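PDB 3LOQ: universal stress protein from Archaeoglobus fulgidus, which binds adenosine monophosphate and, as a member of the universal stress protein A family, probably takes part in the response to stress. Local coordinates for residues I243-M257 and T273-V287. Residues are numbered along the deposited sequence; the frame is centred on the assembly and turned at random.
Sequences ILAKREEINATTIFM and TSESVIRRSPVPVFV. With ACT (acetate ion), chain K.
Met257, a selenomethionine, reaches from its strand under helix 273-280, its SE 3.8 Å from Val285 CG1 and 4.0 Å from Val277 CG1. The bend at chi3 (-47°) turns CE against Thr273 CG2 and Ser274 CA. Val277 CG1, anti to the backbone N, also meets Ile255 CD1; its CG2 meets Ile243 CG2, the side chains crossing at about a right angle. Leu244 straddles the end of helix 273-280, CD1 on Arg280 CB and CD2 on Ser281 CA. These residues join neighbouring helix-strand units of the universal stress protein alpha/beta fold: strands 254-258 and 285-288 run parallel, with helices 239-249 and 273-280 on the face of Ile255 and Met257. On the opposite face, Phe286 CD2 sits 3.7 Å above the centre of the Phe256 ring, the planes inclined at 39°. Pro284 O accepts two hydrogen bonds, from Ile255 N in the carbonyl plane and from Thr254 OG1 (2.7 Å) above it, a hydroxyl also hydrogen-bonded to Tyr158 OH. Pro282 CG lies over one face of the Arg247 guanidinium, whose NH1 donates to Ala252 O near the guanidinium plane. A leucine in place of Arg247 would probably leave Ala252 O without this donor and Pro282 without its flat partner. Val283 CB abuts Thr253 O.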
ATOM      1  N   ILE A 243      14.104  -8.348   5.569  1.00 41.91           N
ATOM      2  CA  ILE A 243      12.869  -7.678   5.939  1.00 43.12           C
ATOM      3  C   ILE A 243      11.747  -8.647   6.293  1.00 37.32           C
ATOM      4  O   ILE A 243      11.099  -8.484   7.319  1.00 41.75           O
ATOM      5  CB  ILE A 243      12.409  -6.729   4.830  1.00 45.79           C
ATOM      6  CG1 ILE A 243      13.377  -5.543   4.758  1.00 34.85           C
ATOM      7  CG2 ILE A 243      10.939  -6.290   5.060  1.00 30.52           C
ATOM      8  CD1 ILE A 243      13.263  -4.735   3.453  1.00 34.74           C
ATOM      9  N   LEU A 244      11.520  -9.650   5.445  1.00 40.02           N
ATOM     10  CA  LEU A 244      10.470 -10.645   5.697  1.00 44.23           C
ATOM     11  C   LEU A 244      10.803 -11.527   6.906  1.00 47.35           C
ATOM     12  O   LEU A 244       9.918 -11.913   7.676  1.00 45.65           O
ATOM     13  CB  LEU A 244      10.248 -11.514   4.461  1.00 43.74           C
ATOM     14  CG  LEU A 244       9.528 -10.813   3.313  1.00 44.98           C
ATOM     15  CD1 LEU A 244       9.663 -11.604   2.045  1.00 44.58           C
ATOM     16  CD2 LEU A 244       8.067 -10.592   3.645  1.00 41.29           C
ATOM     17  N   ALA A 245      12.085 -11.842   7.058  1.00 41.49           N
ATOM     18  CA  ALA A 245      12.541 -12.623   8.187  1.00 45.92           C
ATOM     19  C   ALA A 245      12.292 -11.861   9.478  1.00 48.12           C
ATOM     20  O   ALA A 245      11.904 -12.450  10.479  1.00 47.45           O
ATOM     21  CB  ALA A 245      14.013 -12.953   8.041  1.00 44.64           C
ATOM     22  N   LYS A 246      12.513 -10.549   9.454  1.00 51.42           N
ATOM     23  CA  LYS A 246      12.295  -9.733  10.645  1.00 48.72           C
ATOM     24  C   LYS A 246      10.818  -9.687  10.957  1.00 47.08           C
ATOM     25  O   LYS A 246      10.424  -9.845  12.103  1.00 45.60           O
ATOM     26  CB  LYS A 246      12.781  -8.304  10.441  1.00 50.15           C
ATOM     27  CG  LYS A 246      13.920  -7.876  11.339  1.00 58.78           C
ATOM     28  CD  LYS A 246      13.723  -8.231  12.796  1.00 58.86           C
ATOM     29  CE  LYS A 246      15.099  -8.374  13.439  1.00 66.77           C
ATOM     30  NZ  LYS A 246      15.155  -9.395  14.532  1.00 75.09           N
ATOM     31  N   ARG A 247      10.005  -9.457   9.929  1.00 44.44           N
ATOM     32  CA  ARG A 247       8.562  -9.378  10.114  1.00 46.59           C
ATOM     33  C   ARG A 247       8.050 -10.608  10.861  1.00 53.92           C
ATOM     34  O   ARG A 247       7.195 -10.512  11.743  1.00 53.15           O
ATOM     35  CB  ARG A 247       7.826  -9.263   8.771  1.00 39.42           C
ATOM     36  CG  ARG A 247       6.355  -8.903   8.960  1.00 42.12           C
ATOM     37  CD  ARG A 247       5.392  -9.850   8.292  1.00 45.63           C
ATOM     38  NE  ARG A 247       5.529 -11.243   8.709  1.00 51.43           N
ATOM     39  CZ  ARG A 247       4.880 -11.785   9.737  1.00 49.56           C
ATOM     40  NH1 ARG A 247       4.060 -11.057  10.475  1.00 47.14           N
ATOM     41  NH2 ARG A 247       5.051 -13.063  10.035  1.00 42.01           N
ATOM     42  N   GLU A 248       8.574 -11.769  10.488  1.00 55.58           N
ATOM     43  CA  GLU A 248       8.200 -13.027  11.126  1.00 57.98           C
ATOM     44  C   GLU A 248       8.710 -13.054  12.562  1.00 54.32           C
ATOM     45  O   GLU A 248       8.014 -13.449  13.493  1.00 58.93           O
ATOM     46  CB  GLU A 248       8.801 -14.190  10.335  1.00 64.32           C
ATOM     47  CG  GLU A 248       8.871 -15.505  11.093  1.00 86.30           C
ATOM     48  CD  GLU A 248       7.521 -16.189  11.224  1.00 98.23           C
ATOM     49  OE1 GLU A 248       6.643 -15.656  11.944  1.00104.12           O
ATOM     50  OE2 GLU A 248       7.344 -17.269  10.614  1.00 98.94           O
ATOM     51  N   GLU A 249       9.937 -12.606  12.733  1.00 50.39           N
ATOM     52  CA  GLU A 249      10.627 -12.748  13.996  1.00 56.56           C
ATOM     53  C   GLU A 249       9.960 -11.950  15.115  1.00 56.66           C
ATOM     54  O   GLU A 249       9.946 -12.385  16.253  1.00 57.91           O
ATOM     55  CB  GLU A 249      12.072 -12.320  13.811  1.00 59.47           C
ATOM     56  CG  GLU A 249      13.011 -12.763  14.886  1.00 75.65           C
ATOM     57  CD  GLU A 249      14.416 -12.300  14.594  1.00 92.77           C
ATOM     58  OE1 GLU A 249      14.705 -12.051  13.396  1.00 94.20           O
ATOM     59  OE2 GLU A 249      15.219 -12.177  15.549  1.00 99.00           O
ATOM     60  N   ILE A 250       9.395 -10.795  14.781  1.00 57.36           N
ATOM     61  CA  ILE A 250       8.745  -9.932  15.764  1.00 53.17           C
ATOM     62  C   ILE A 250       7.234  -9.887  15.538  1.00 55.44           C
ATOM     63  O   ILE A 250       6.522  -9.115  16.176  1.00 60.07           O
ATOM     64  CB  ILE A 250       9.235  -8.496  15.634  1.00 52.47           C
ATOM     65  CG1 ILE A 250       8.952  -7.990  14.217  1.00 51.82           C
ATOM     66  CG2 ILE A 250      10.719  -8.377  15.937  1.00 52.33           C
ATOM     67  CD1 ILE A 250       9.638  -6.691  13.911  1.00 46.54           C
ATOM     68  N   ASN A 251       6.745 -10.704  14.616  1.00 49.28           N
ATOM     69  CA  ASN A 251       5.334 -10.660  14.227  1.00 50.90           C
ATOM     70  C   ASN A 251       4.751  -9.277  13.903  1.00 51.93           C
ATOM     71  O   ASN A 251       3.687  -8.917  14.393  1.00 54.60           O
ATOM     72  CB  ASN A 251       4.479 -11.378  15.265  1.00 55.73           C
ATOM     73  CG  ASN A 251       4.502 -12.865  15.068  1.00 73.09           C
ATOM     74  OD1 ASN A 251       3.909 -13.385  14.108  1.00 80.43           O
ATOM     75  ND2 ASN A 251       5.226 -13.566  15.940  1.00 70.05           N
ATOM     76  N   ALA A 252       5.442  -8.516  13.063  1.00 46.02           N
ATOM     77  CA  ALA A 252       4.942  -7.226  12.638  1.00 37.70           C
ATOM     78  C   ALA A 252       3.564  -7.401  12.006  1.00 39.59           C
ATOM     79  O   ALA A 252       3.313  -8.384  11.323  1.00 46.67           O
ATOM     80  CB  ALA A 252       5.920  -6.586  11.636  1.00 42.55           C
ATOM     81  N   THR A 253       2.673  -6.440  12.223  1.00 36.22           N
ATOM     82  CA  THR A 253       1.330  -6.480  11.634  1.00 38.34           C
ATOM     83  C   THR A 253       1.231  -5.749  10.274  1.00 42.82           C
ATOM     84  O   THR A 253       0.265  -5.916   9.529  1.00 43.78           O
ATOM     85  CB  THR A 253       0.317  -5.875  12.610  1.00 38.07           C
ATOM     86  OG1 THR A 253       0.765  -4.575  13.013  1.00 38.04           O
ATOM     87  CG2 THR A 253       0.211  -6.748  13.855  1.00 31.76           C
ATOM     88  N   THR A 254       2.229  -4.933   9.949  1.00 36.92           N
ATOM     89  CA  THR A 254       2.269  -4.304   8.638  1.00 32.58           C
ATOM     90  C   THR A 254       3.706  -3.879   8.378  1.00 34.52           C
ATOM     91  O   THR A 254       4.488  -3.727   9.317  1.00 36.13           O
ATOM     92  CB  THR A 254       1.291  -3.112   8.549  1.00 32.00           C
ATOM     93  OG1 THR A 254       1.216  -2.622   7.202  1.00 30.58           O
ATOM     94  CG2 THR A 254       1.731  -1.995   9.453  1.00 30.30           C
ATOM     95  N   ILE A 255       4.068  -3.734   7.110  1.00 34.07           N
ATOM     96  CA  ILE A 255       5.403  -3.269   6.755  1.00 34.44           C
ATOM     97  C   ILE A 255       5.281  -1.941   6.022  1.00 38.43           C
ATOM     98  O   ILE A 255       4.493  -1.829   5.084  1.00 35.07           O
ATOM     99  CB  ILE A 255       6.109  -4.258   5.827  1.00 35.57           C
ATOM    100  CG1 ILE A 255       6.395  -5.564   6.559  1.00 31.54           C
ATOM    101  CG2 ILE A 255       7.419  -3.661   5.330  1.00 37.38           C
ATOM    102  CD1 ILE A 255       6.705  -6.732   5.616  1.00 31.90           C
ATOM    103  N   PHE A 256       6.028  -0.928   6.468  1.00 41.06           N
ATOM    104  CA  PHE A 256       6.050   0.358   5.780  1.00 33.09           C
ATOM    105  C   PHE A 256       7.396   0.458   5.087  1.00 38.91           C
ATOM    106  O   PHE A 256       8.418   0.045   5.646  1.00 42.07           O
ATOM    107  CB  PHE A 256       5.919   1.528   6.745  1.00 32.87           C
ATOM    108  CG  PHE A 256       4.518   1.797   7.221  1.00 37.96           C
ATOM    109  CD1 PHE A 256       3.529   0.834   7.130  1.00 38.84           C
ATOM    110  CD2 PHE A 256       4.200   3.026   7.798  1.00 32.98           C
ATOM    111  CE1 PHE A 256       2.230   1.086   7.589  1.00 31.15           C
ATOM    112  CE2 PHE A 256       2.913   3.288   8.258  1.00 31.79           C
ATOM    113  CZ  PHE A 256       1.925   2.311   8.152  1.00 36.62           C
HETATM  114  N   MSE A 257       7.409   1.008   3.879  1.00 34.57           N
HETATM  115  CA  MSE A 257       8.674   1.206   3.173  1.00 32.55           C
HETATM  116  C   MSE A 257       8.575   2.357   2.174  1.00 29.30           C
HETATM  117  O   MSE A 257       7.490   2.878   1.917  1.00 33.66           O
HETATM  118  CB  MSE A 257       9.112  -0.093   2.479  1.00 32.27           C
HETATM  119  CG  MSE A 257       8.156  -0.596   1.414  1.00 34.33           C
HETATM  120 SE   MSE A 257       8.448  -2.490   0.946  0.70 38.02          SE
HETATM  121  CE  MSE A 257      10.386  -2.488   0.718  1.00 26.53           C
ATOM    122  N   THR A 273      13.222  -4.406  -4.341  1.00 35.43           N
ATOM    123  CA  THR A 273      13.030  -4.952  -3.007  1.00 38.09           C
ATOM    124  C   THR A 273      11.542  -4.993  -2.670  1.00 36.81           C
ATOM    125  O   THR A 273      11.071  -5.912  -2.018  1.00 33.85           O
ATOM    126  CB  THR A 273      13.780  -4.081  -1.993  1.00 38.23           C
ATOM    127  OG1 THR A 273      15.183  -4.221  -2.230  1.00 45.93           O
ATOM    128  CG2 THR A 273      13.476  -4.475  -0.566  1.00 36.39           C
ATOM    129  N   SER A 274      10.811  -3.984  -3.130  1.00 36.54           N
ATOM    130  CA  SER A 274       9.395  -3.868  -2.837  1.00 34.35           C
ATOM    131  C   SER A 274       8.558  -4.963  -3.511  1.00 39.12           C
ATOM    132  O   SER A 274       7.597  -5.450  -2.926  1.00 39.69           O
ATOM    133  CB  SER A 274       8.883  -2.494  -3.269  1.00 38.38           C
ATOM    134  OG  SER A 274       8.903  -2.385  -4.683  1.00 41.78           O
ATOM    135  N   GLU A 275       8.890  -5.341  -4.743  1.00 36.30           N
ATOM    136  CA  GLU A 275       8.087  -6.362  -5.402  1.00 36.86           C
ATOM    137  C   GLU A 275       8.179  -7.679  -4.623  1.00 42.24           C
ATOM    138  O   GLU A 275       7.158  -8.326  -4.361  1.00 40.94           O
ATOM    139  CB  GLU A 275       8.477  -6.568  -6.877  1.00 39.39           C
ATOM    140  CG  GLU A 275       7.477  -7.477  -7.649  1.00 26.57           C
ATOM    141  CD  GLU A 275       7.654  -8.965  -7.330  1.00 34.47           C
ATOM    142  OE1 GLU A 275       8.765  -9.350  -6.896  1.00 31.68           O
ATOM    143  OE2 GLU A 275       6.693  -9.748  -7.513  1.00 37.07           O
ATOM    144  N   SER A 276       9.399  -8.068  -4.253  1.00 38.84           N
ATOM    145  CA  SER A 276       9.582  -9.280  -3.466  1.00 42.77           C
ATOM    146  C   SER A 276       8.917  -9.208  -2.085  1.00 43.51           C
ATOM    147  O   SER A 276       8.238 -10.145  -1.659  1.00 49.40           O
ATOM    148  CB  SER A 276      11.064  -9.597  -3.315  1.00 40.57           C
ATOM    149  OG  SER A 276      11.637  -9.826  -4.576  1.00 45.70           O
ATOM    150  N   VAL A 277       9.131  -8.111  -1.371  1.00 37.49           N
ATOM    151  CA  VAL A 277       8.542  -7.971  -0.050  1.00 36.72           C
ATOM    152  C   VAL A 277       7.028  -8.049  -0.151  1.00 37.98           C
ATOM    153  O   VAL A 277       6.384  -8.828   0.559  1.00 37.11           O
ATOM    154  CB  VAL A 277       8.970  -6.652   0.637  1.00 33.76           C
ATOM    155  CG1 VAL A 277       8.058  -6.325   1.850  1.00 28.68           C
ATOM    156  CG2 VAL A 277      10.423  -6.741   1.054  1.00 28.83           C
ATOM    157  N   ILE A 278       6.466  -7.241  -1.040  1.00 32.47           N
ATOM    158  CA  ILE A 278       5.027  -7.177  -1.202  1.00 33.47           C
ATOM    159  C   ILE A 278       4.451  -8.545  -1.582  1.00 38.92           C
ATOM    160  O   ILE A 278       3.402  -8.948  -1.085  1.00 41.57           O
ATOM    161  CB  ILE A 278       4.646  -6.139  -2.275  1.00 33.91           C
ATOM    162  CG1 ILE A 278       4.981  -4.725  -1.788  1.00 34.67           C
ATOM    163  CG2 ILE A 278       3.166  -6.261  -2.651  1.00 30.83           C
ATOM    164  CD1 ILE A 278       4.870  -3.671  -2.844  1.00 32.43           C
ATOM    165  N   ARG A 279       5.152  -9.274  -2.437  1.00 32.15           N
ATOM    166  CA  ARG A 279       4.606 -10.522  -2.958  1.00 33.12           C
ATOM    167  C   ARG A 279       4.557 -11.621  -1.901  1.00 38.35           C
ATOM    168  O   ARG A 279       3.596 -12.367  -1.849  1.00 37.70           O
ATOM    169  CB  ARG A 279       5.421 -10.999  -4.143  1.00 39.87           C
ATOM    170  CG  ARG A 279       4.824 -12.194  -4.882  1.00 42.43           C
ATOM    171  CD  ARG A 279       5.671 -12.517  -6.128  1.00 41.68           C
ATOM    172  NE  ARG A 279       6.702 -13.472  -5.778  1.00 52.58           N
ATOM    173  CZ  ARG A 279       8.002 -13.222  -5.729  1.00 49.82           C
ATOM    174  NH1 ARG A 279       8.484 -12.028  -6.039  1.00 42.93           N
ATOM    175  NH2 ARG A 279       8.821 -14.197  -5.368  1.00 58.69           N
ATOM    176  N   ARG A 280       5.582 -11.697  -1.053  1.00 34.81           N
ATOM    177  CA  ARG A 280       5.717 -12.794  -0.102  1.00 44.02           C
ATOM    178  C   ARG A 280       5.242 -12.411   1.294  1.00 46.79           C
ATOM    179  O   ARG A 280       5.211 -13.246   2.201  1.00 45.59           O
ATOM    180  CB  ARG A 280       7.171 -13.291  -0.060  1.00 48.84           C
ATOM    181  CG  ARG A 280       7.836 -13.319  -1.437  1.00 61.55           C
ATOM    182  CD  ARG A 280       8.842 -14.445  -1.606  1.00 76.24           C
ATOM    183  NE  ARG A 280      10.015 -14.306  -0.750  1.00 83.64           N
ATOM    184  CZ  ARG A 280      10.393 -15.223   0.138  1.00 90.36           C
ATOM    185  NH1 ARG A 280       9.675 -16.334   0.272  1.00 91.16           N
ATOM    186  NH2 ARG A 280      11.479 -15.030   0.889  1.00 88.30           N
ATOM    187  N   SER A 281       4.850 -11.154   1.464  1.00 36.01           N
ATOM    188  CA  SER A 281       4.399 -10.703   2.773  1.00 40.43           C
ATOM    189  C   SER A 281       3.007 -11.223   3.081  1.00 36.66           C
ATOM    190  O   SER A 281       2.109 -11.146   2.244  1.00 38.54           O
ATOM    191  CB  SER A 281       4.423  -9.173   2.895  1.00 34.61           C
ATOM    192  OG  SER A 281       3.700  -8.770   4.044  1.00 36.20           O
ATOM    193  N   PRO A 282       2.829 -11.752   4.298  1.00 36.64           N
ATOM    194  CA  PRO A 282       1.554 -12.239   4.827  1.00 39.27           C
ATOM    195  C   PRO A 282       0.727 -11.092   5.430  1.00 43.56           C
ATOM    196  O   PRO A 282      -0.411 -11.327   5.862  1.00 46.75           O
ATOM    197  CB  PRO A 282       1.976 -13.209   5.942  1.00 35.64           C
ATOM    198  CG  PRO A 282       3.464 -12.983   6.153  1.00 39.47           C
ATOM    199  CD  PRO A 282       3.901 -11.836   5.297  1.00 32.52           C
ATOM    200  N   VAL A 283       1.292  -9.884   5.472  1.00 35.08           N
ATOM    201  CA  VAL A 283       0.582  -8.718   6.018  1.00 38.52           C
ATOM    202  C   VAL A 283       0.586  -7.549   5.033  1.00 40.59           C
ATOM    203  O   VAL A 283       1.313  -7.563   4.040  1.00 33.82           O
ATOM    204  CB  VAL A 283       1.143  -8.247   7.399  1.00 34.68           C
ATOM    205  CG1 VAL A 283       1.092  -9.385   8.426  1.00 24.71           C
ATOM    206  CG2 VAL A 283       2.582  -7.671   7.266  1.00 33.18           C
ATOM    207  N   PRO A 284      -0.250  -6.538   5.286  1.00 33.82           N
ATOM    208  CA  PRO A 284      -0.317  -5.492   4.262  1.00 30.48           C
ATOM    209  C   PRO A 284       0.966  -4.652   4.210  1.00 35.12           C
ATOM    210  O   PRO A 284       1.600  -4.411   5.238  1.00 39.47           O
ATOM    211  CB  PRO A 284      -1.533  -4.657   4.692  1.00 31.11           C
ATOM    212  CG  PRO A 284      -2.388  -5.657   5.538  1.00 29.97           C
ATOM    213  CD  PRO A 284      -1.370  -6.481   6.247  1.00 27.97           C
ATOM    214  N   VAL A 285       1.350  -4.231   3.009  1.00 33.91           N
ATOM    215  CA  VAL A 285       2.544  -3.411   2.825  1.00 33.53           C
ATOM    216  C   VAL A 285       2.192  -2.009   2.322  1.00 35.68           C
ATOM    217  O   VAL A 285       1.535  -1.847   1.291  1.00 37.02           O
ATOM    218  CB  VAL A 285       3.550  -4.106   1.899  1.00 34.98           C
ATOM    219  CG1 VAL A 285       4.823  -3.261   1.745  1.00 32.73           C
ATOM    220  CG2 VAL A 285       3.877  -5.485   2.464  1.00 31.88           C
ATOM    221  N   PHE A 286       2.627  -1.004   3.078  1.00 29.73           N
ATOM    222  CA  PHE A 286       2.419   0.404   2.747  1.00 30.00           C
ATOM    223  C   PHE A 286       3.707   0.940   2.112  1.00 38.07           C
ATOM    224  O   PHE A 286       4.794   0.817   2.689  1.00 40.75           O
ATOM    225  CB  PHE A 286       2.103   1.154   4.042  1.00 35.89           C
ATOM    226  CG  PHE A 286       1.896   2.644   3.896  1.00 43.88           C
ATOM    227  CD1 PHE A 286       0.659   3.160   3.520  1.00 44.90           C
ATOM    228  CD2 PHE A 286       2.912   3.536   4.229  1.00 49.61           C
ATOM    229  CE1 PHE A 286       0.451   4.530   3.426  1.00 43.00           C
ATOM    230  CE2 PHE A 286       2.708   4.919   4.151  1.00 45.21           C
ATOM    231  CZ  PHE A 286       1.478   5.413   3.750  1.00 44.74           C
ATOM    232  N   VAL A 287       3.586   1.525   0.925  1.00 35.21           N
ATOM    233  CA  VAL A 287       4.748   2.010   0.188  1.00 35.53           C
ATOM    234  C   VAL A 287       4.661   3.499  -0.108  1.00 37.24           C
ATOM    235  O   VAL A 287       3.784   3.948  -0.848  1.00 38.18           O
ATOM    236  CB  VAL A 287       4.906   1.300  -1.151  1.00 35.66           C
ATOM    237  CG1 VAL A 287       6.117   1.883  -1.895  1.00 33.55           C
ATOM    238  CG2 VAL A 287       5.054  -0.192  -0.944  1.00 31.90           C
TER
HETATM  239  C   ACT K 279      11.981  -0.753  -3.573  1.00 85.69           C
HETATM  240  O   ACT K 279      12.833  -1.603  -3.939  1.00 83.79           O
HETATM  241  OXT ACT K 279      11.157  -0.376  -4.463  1.00 83.13           O
HETATM  242  CH3 ACT K 279      11.971  -0.231  -2.150  1.00 83.38           C